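Local coordinates for nudix hydrolase DR_0079 (Deinococcus radiodurans, PDB 2O5F), which hydrolyses nucleoside di- and triphosphates to nucleoside monophosphates in the presence of magnesium, with a marked preference for CDP and CTP, at residues 41-44 with 45-49; 71-74 with 75-78; 83-86 with 87-90. All coordinates share one frame; numbering follows the deposited sequence.

Contact 1: residues 41-44 with 45-49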
# COMPACT_ATOMS: atom_id res chain seq x y z
N LEU A 41 -3.12 -8.55 -0.60
CA LEU A 41 -2.96 -9.97 -0.39
C LEU A 41 -4.27 -10.56 -0.92
O LEU A 41 -5.34 -10.26 -0.40
CB LEU A 41 -2.83 -10.26 1.11
CG LEU A 41 -2.74 -11.73 1.53
CD1 LEU A 41 -1.43 -12.33 1.04
CD2 LEU A 41 -2.83 -11.84 3.05
N ARG A 42 -4.19 -11.38 -1.97
CA ARG A 42 -5.41 -11.97 -2.53
C ARG A 42 -5.39 -13.50 -2.45
O ARG A 42 -4.38 -14.13 -2.77
CB ARG A 42 -5.59 -11.55 -3.99
CG ARG A 42 -6.90 -12.05 -4.60
CD ARG A 42 -7.01 -11.73 -6.08
NE ARG A 42 -5.88 -12.28 -6.83
CZ ARG A 42 -5.77 -12.24 -8.15
NH1 ARG A 42 -6.71 -11.67 -8.89
NH2 ARG A 42 -4.70 -12.77 -8.74
N ASN A 43 -6.50 -14.08 -2.01
CA ASN A 43 -6.58 -15.53 -1.90
C ASN A 43 -7.13 -16.17 -3.18
O ASN A 43 -7.36 -15.49 -4.17
CB ASN A 43 -7.42 -15.94 -0.68
CG ASN A 43 -8.88 -15.47 -0.77
OD1 ASN A 43 -9.39 -15.17 -1.84
ND2 ASN A 43 -9.55 -15.45 0.39
N SER A 44 -7.32 -17.48 -3.13
CA SER A 44 -7.82 -18.22 -4.29
C SER A 44 -9.31 -17.99 -4.51
O SER A 44 -9.87 -18.45 -5.51
CB SER A 44 -7.53 -19.71 -4.10
OG SER A 44 -8.03 -20.17 -2.87
N GLN A 45 -9.94 -17.28 -3.59
CA GLN A 45 -11.36 -16.98 -3.68
C GLN A 45 -11.59 -15.61 -4.32
O GLN A 45 -12.72 -15.18 -4.50
CB GLN A 45 -11.99 -17.03 -2.28
CG GLN A 45 -12.17 -18.44 -1.72
CD GLN A 45 -11.88 -18.53 -0.23
OE1 GLN A 45 -10.76 -18.86 0.19
NE2 GLN A 45 -12.89 -18.22 0.59
N GLY A 46 -10.50 -14.92 -4.66
CA GLY A 46 -10.62 -13.61 -5.27
C GLY A 46 -10.91 -12.50 -4.26
O GLY A 46 -11.36 -11.42 -4.63
N GLN A 47 -10.65 -12.78 -2.99
CA GLN A 47 -10.87 -11.79 -1.93
C GLN A 47 -9.53 -11.16 -1.54
O GLN A 47 -8.48 -11.79 -1.66
CB GLN A 47 -11.48 -12.47 -0.71
CG GLN A 47 -12.84 -13.11 -0.96
CD GLN A 47 -13.27 -14.00 0.18
OE1 GLN A 47 -12.51 -14.87 0.62
NE2 GLN A 47 -14.50 -13.82 0.65
N LEU A 48 -9.58 -9.92 -1.07
CA LEU A 48 -8.38 -9.22 -0.64
C LEU A 48 -8.42 -9.11 0.89
O LEU A 48 -9.48 -8.87 1.46
CB LEU A 48 -8.36 -7.82 -1.25
CG LEU A 48 -8.57 -7.70 -2.77
CD1 LEU A 48 -8.60 -6.22 -3.16
CD2 LEU A 48 -7.45 -8.42 -3.53
N TRP A 49 -7.29 -9.31 1.56
CA TRP A 49 -7.31 -9.20 3.02
C TRP A 49 -7.16 -7.73 3.35
O TRP A 49 -6.10 -7.13 3.14
CB TRP A 49 -6.18 -9.99 3.67
CG TRP A 49 -6.34 -10.11 5.16
CD1 TRP A 49 -7.21 -10.93 5.84
CD2 TRP A 49 -5.63 -9.36 6.17
NE1 TRP A 49 -7.08 -10.73 7.20
CE2 TRP A 49 -6.13 -9.77 7.42
CE3 TRP A 49 -4.63 -8.38 6.12
CZ2 TRP A 49 -5.66 -9.24 8.63
CZ3 TRP A 49 -4.16 -7.84 7.33
CH2 TRP A 49 -4.68 -8.28 8.56

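Contact 2: residues 71-74 with 75-78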
# COMPACT_ATOMS: atom_id res chain seq x y z
N ALA A 71 5.75 4.29 3.16
CA ALA A 71 6.67 5.11 2.40
C ALA A 71 8.00 4.39 2.16
O ALA A 71 8.45 3.61 3.00
CB ALA A 71 6.92 6.43 3.13
N VAL A 72 8.61 4.66 1.01
CA VAL A 72 9.89 4.06 0.67
C VAL A 72 10.97 4.95 1.30
O VAL A 72 10.96 6.17 1.13
CB VAL A 72 10.12 4.05 -0.86
CG1 VAL A 72 11.45 3.40 -1.19
CG2 VAL A 72 8.98 3.33 -1.56
N GLN A 73 11.89 4.34 2.04
CA GLN A 73 12.95 5.10 2.69
C GLN A 73 14.05 5.50 1.72
O GLN A 73 14.32 4.80 0.75
CB GLN A 73 13.54 4.30 3.85
CG GLN A 73 12.54 3.98 4.94
CD GLN A 73 13.17 3.26 6.10
OE1 GLN A 73 12.47 2.81 7.01
NE2 GLN A 73 14.49 3.13 6.09
N SER A 74 14.69 6.63 2.01
CA SER A 74 15.77 7.12 1.16
C SER A 74 16.82 6.05 0.87
O SER A 74 17.32 5.40 1.79
CB SER A 74 16.46 8.33 1.81
OG SER A 74 17.55 8.76 1.02
N GLY A 75 17.14 5.88 -0.40
CA GLY A 75 18.13 4.90 -0.80
C GLY A 75 17.57 3.50 -0.99
O GLY A 75 18.26 2.60 -1.46
N GLU A 76 16.31 3.34 -0.64
CA GLU A 76 15.64 2.05 -0.75
C GLU A 76 14.91 1.90 -2.08
O GLU A 76 14.40 2.87 -2.63
CB GLU A 76 14.67 1.93 0.42
CG GLU A 76 14.02 0.59 0.63
CD GLU A 76 13.15 0.61 1.88
OE1 GLU A 76 12.29 1.50 1.99
OE2 GLU A 76 13.34 -0.27 2.75
N THR A 77 14.88 0.68 -2.60
CA THR A 77 14.17 0.45 -3.85
C THR A 77 12.73 0.07 -3.48
O THR A 77 12.45 -0.20 -2.32
CB THR A 77 14.80 -0.69 -4.65
OG1 THR A 77 14.22 -0.73 -5.96
CG2 THR A 77 14.55 -2.00 -3.96
N TYR A 78 11.84 0.06 -4.46
CA TYR A 78 10.44 -0.29 -4.22
C TYR A 78 10.30 -1.68 -3.62
O TYR A 78 9.57 -1.88 -2.65
CB TYR A 78 9.64 -0.20 -5.52
CG TYR A 78 9.30 1.22 -5.96
CD1 TYR A 78 8.26 1.93 -5.36
CD2 TYR A 78 10.00 1.84 -7.00
CE1 TYR A 78 7.92 3.22 -5.77
CE2 TYR A 78 9.67 3.13 -7.42
CZ TYR A 78 8.63 3.81 -6.81
OH TYR A 78 8.30 5.07 -7.24

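Contact 3: residues 83-86 with 87-90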
# COMPACT_ATOMS: atom_id res chain seq x y z
N ARG A 83 9.28 -5.53 0.91
CA ARG A 83 9.70 -6.61 1.80
C ARG A 83 9.70 -6.16 3.25
O ARG A 83 9.30 -6.90 4.15
CB ARG A 83 11.10 -7.12 1.42
CG ARG A 83 11.55 -8.28 2.29
CD ARG A 83 12.89 -8.85 1.86
NE ARG A 83 12.82 -9.50 0.55
CZ ARG A 83 13.17 -8.93 -0.60
NH1 ARG A 83 13.60 -7.67 -0.61
NH2 ARG A 83 13.08 -9.61 -1.73
N ARG A 84 10.15 -4.93 3.49
CA ARG A 84 10.21 -4.38 4.83
C ARG A 84 8.84 -4.17 5.46
O ARG A 84 8.59 -4.60 6.59
CB ARG A 84 11.00 -3.06 4.82
CG ARG A 84 11.04 -2.33 6.16
CD ARG A 84 11.92 -1.07 6.08
NE ARG A 84 11.53 -0.15 5.01
CZ ARG A 84 10.41 0.56 4.99
NH1 ARG A 84 9.53 0.47 5.98
NH2 ARG A 84 10.16 1.38 3.98
N GLU A 85 7.93 -3.52 4.74
CA GLU A 85 6.59 -3.27 5.25
C GLU A 85 5.78 -4.56 5.45
O GLU A 85 5.03 -4.69 6.41
CB GLU A 85 5.82 -2.33 4.32
CG GLU A 85 6.39 -0.92 4.22
CD GLU A 85 6.11 -0.05 5.45
OE1 GLU A 85 6.55 1.12 5.47
OE2 GLU A 85 5.44 -0.54 6.39
N ALA A 86 5.93 -5.51 4.53
CA ALA A 86 5.22 -6.77 4.64
C ALA A 86 5.61 -7.51 5.91
O ALA A 86 4.77 -8.09 6.58
CB ALA A 86 5.49 -7.65 3.42
N ARG A 87 6.89 -7.49 6.24
CA ARG A 87 7.29 -8.20 7.45
C ARG A 87 6.96 -7.45 8.73
O ARG A 87 6.60 -8.07 9.73
CB ARG A 87 8.78 -8.55 7.39
CG ARG A 87 9.72 -7.38 7.36
CD ARG A 87 11.06 -7.84 6.84
NE ARG A 87 11.50 -9.08 7.48
CZ ARG A 87 12.46 -9.85 7.01
NH1 ARG A 87 13.09 -9.52 5.88
NH2 ARG A 87 12.81 -10.96 7.65
N GLU A 88 7.05 -6.12 8.72
CA GLU A 88 6.73 -5.38 9.94
C GLU A 88 5.24 -5.22 10.21
O GLU A 88 4.83 -5.09 11.36
CB GLU A 88 7.40 -4.00 9.92
CG GLU A 88 6.84 -3.04 8.90
CD GLU A 88 7.44 -1.65 9.02
OE1 GLU A 88 7.08 -0.78 8.19
OE2 GLU A 88 8.25 -1.41 9.94
N GLU A 89 4.41 -5.24 9.17
CA GLU A 89 2.97 -5.09 9.36
C GLU A 89 2.21 -6.42 9.36
O GLU A 89 1.27 -6.59 10.13
CB GLU A 89 2.37 -4.19 8.27
CG GLU A 89 3.03 -2.81 8.15
CD GLU A 89 2.39 -1.95 7.07
OE1 GLU A 89 2.22 -2.43 5.92
OE2 GLU A 89 2.06 -0.77 7.36
N LEU A 90 2.61 -7.35 8.51
CA LEU A 90 1.90 -8.63 8.41
C LEU A 90 2.73 -9.83 8.84
O LEU A 90 2.22 -10.95 8.83
CB LEU A 90 1.43 -8.85 6.97
CG LEU A 90 0.53 -7.81 6.29
CD1 LEU A 90 0.06 -8.39 4.95
CD2 LEU A 90 -0.69 -7.50 7.16

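Contact 1: residues 41-44 with 45-49
N43 and Q47 hold the tight part of this turn together, through backbone and side chain at once. With chi1 at 62°, CG of N43 stands between its own backbone N and carbonyl carbon, and the carboxamide lies over the turn. OD1 of N43 then takes two amides from opposite faces of its plane: Q47 N at 2.9 Å, and Q45 N at 2.8 Å, the second bond closing an Asx turn. The other end of the same carboxamide is used as well. ND2 of N43 reaches Q47 OE1 at 3.0 Å in a nearly straight bond that meets a lone pair, within the carbonyl plane of the acceptor. Both ends of the N43 amide being gripped, its rotation is fixed.

The backbone makes a beta hairpin of the type I turn plus G1 bulge kind. G46 N bonds to N43 O at 3.2 Å across the turn, N43 N bonds to Q47 O, and G46 itself takes the positive phi of the bulge. Next along, R42 and L48 form a non-hydrogen-bonded antiparallel pair, where CD2 of L48 rests on CB of R42 at 3.7 Å while the guanidinium goes off to E120. W49 N then donates to L41 O, and CD2 of L41 meets CB of W49 at 3.9 Å; the indole beyond packs edge-to-face with W139.

The tip of the turn is looser and faces solvent. There the Q45 carboxamide lies stacked on that of N43, planes 8° apart, but its OE1 comes no nearer to N43 ND2 than 3.6 Å. S44, exposed beside it, hydrogen-bonds through OG to D124, just after strand 115-122.

Contact 2: residues 71-74 with 75-78
E76 folds back over V72 and Q73, closing the type II turn from Q73 to E76. Its CG is anti to the backbone N (chi1 -171°) and the chain runs on extended, which carries the carboxylate across the turn to the start of Q73. There OE1 of E76 accepts from Q73 N at 2.9 Å, on the anti side and somewhat out of the carboxylate plane. The backbone answers in the other direction: E76 N donates to Q73 O at 2.8 Å. V72 fills the inside of the bend, with CG1 against E76 O at 3.3 Å and CG2 near CD1 of Y78 at 4.1 Å. G75, at the exposed corner, has backbone angles at which a CB would clash with the carbonyl O of S74, while its N is held by D10. An alanine at E76 would leave Q73 N without its side-chain acceptor and the NE of R84 without its partner in E76 OE2, and would probably let the turn shift relative to the helix. Residues 71-78 all belong to the Nudix box; E76 and R84 fall at the glutamate and arginine of its GX5EX7REUXEEXGU pattern, and this turn is the box's loop leading into the helix.

Contact 3: residues 83-86 with 87-90
E85 is bent at chi2 (-75°), and E88 has CG between its backbone N and carbonyl carbon (chi1 69°), a pair of torsions that sets the two carboxylates alongside each other one helical turn apart. OE2 of E85 and OE1 of E88 are modelled 2.4 Å apart, a spacing too short to interpret with confidence. R84, bent at chi3 and held at NE by E76 and at NH2 by A71 O, brings NH1 in to serve both acids: it forms a salt bridge with E88 OE1 at 3.5 Å, which lies at the guanidinium edge with the two flat groups turned 82° apart. A weak hydrogen bond, also a salt bridge, joins R84 NH1 to E85 OE1 at 3.1 Å. E89 crosses E85 obliquely, its OE2 at 3.5 Å from E85 OE2. E85 and E89 are inferred magnesium ligands, and this clustering of acidic groups on one face of the Nudix-box helix is consistent with a cation site. On another face R87 runs beside R83, and CG of R87 packs on R84 O at 3.1 Å; the two arginine heads find separate acids, R87 with E93 and R83 with D95 and E79. Regular i to i+4 backbone bonds run from R83 to L90. E85, A86, E89 and L90 lay this helix against V68 of strand 68-71, and E89 OE1 is fixed by the backbone N of G69.

How the contacts relate
The contacts follow one another along the chain, all within the Nudix domain. Contact 1 joins strands 35-42 and 48-52; contact 2 is the loop from strand 68-71 into helix 78-90; contact 3 is the C-terminal part of that helix. Contacts 1 and 2 lie on opposite sides of the chain's centre, their centres about 27 Å apart, without touching. Contact 3 touches both: its centre is about 14 Å from that of contact 2, where R84 reaches E76 and A71 O, and about 18 Å from that of contact 1, where L90 packs on W49. The Nudix-box helix with its inferred magnesium ligands is thus tied to its own loop and packed against the hairpin.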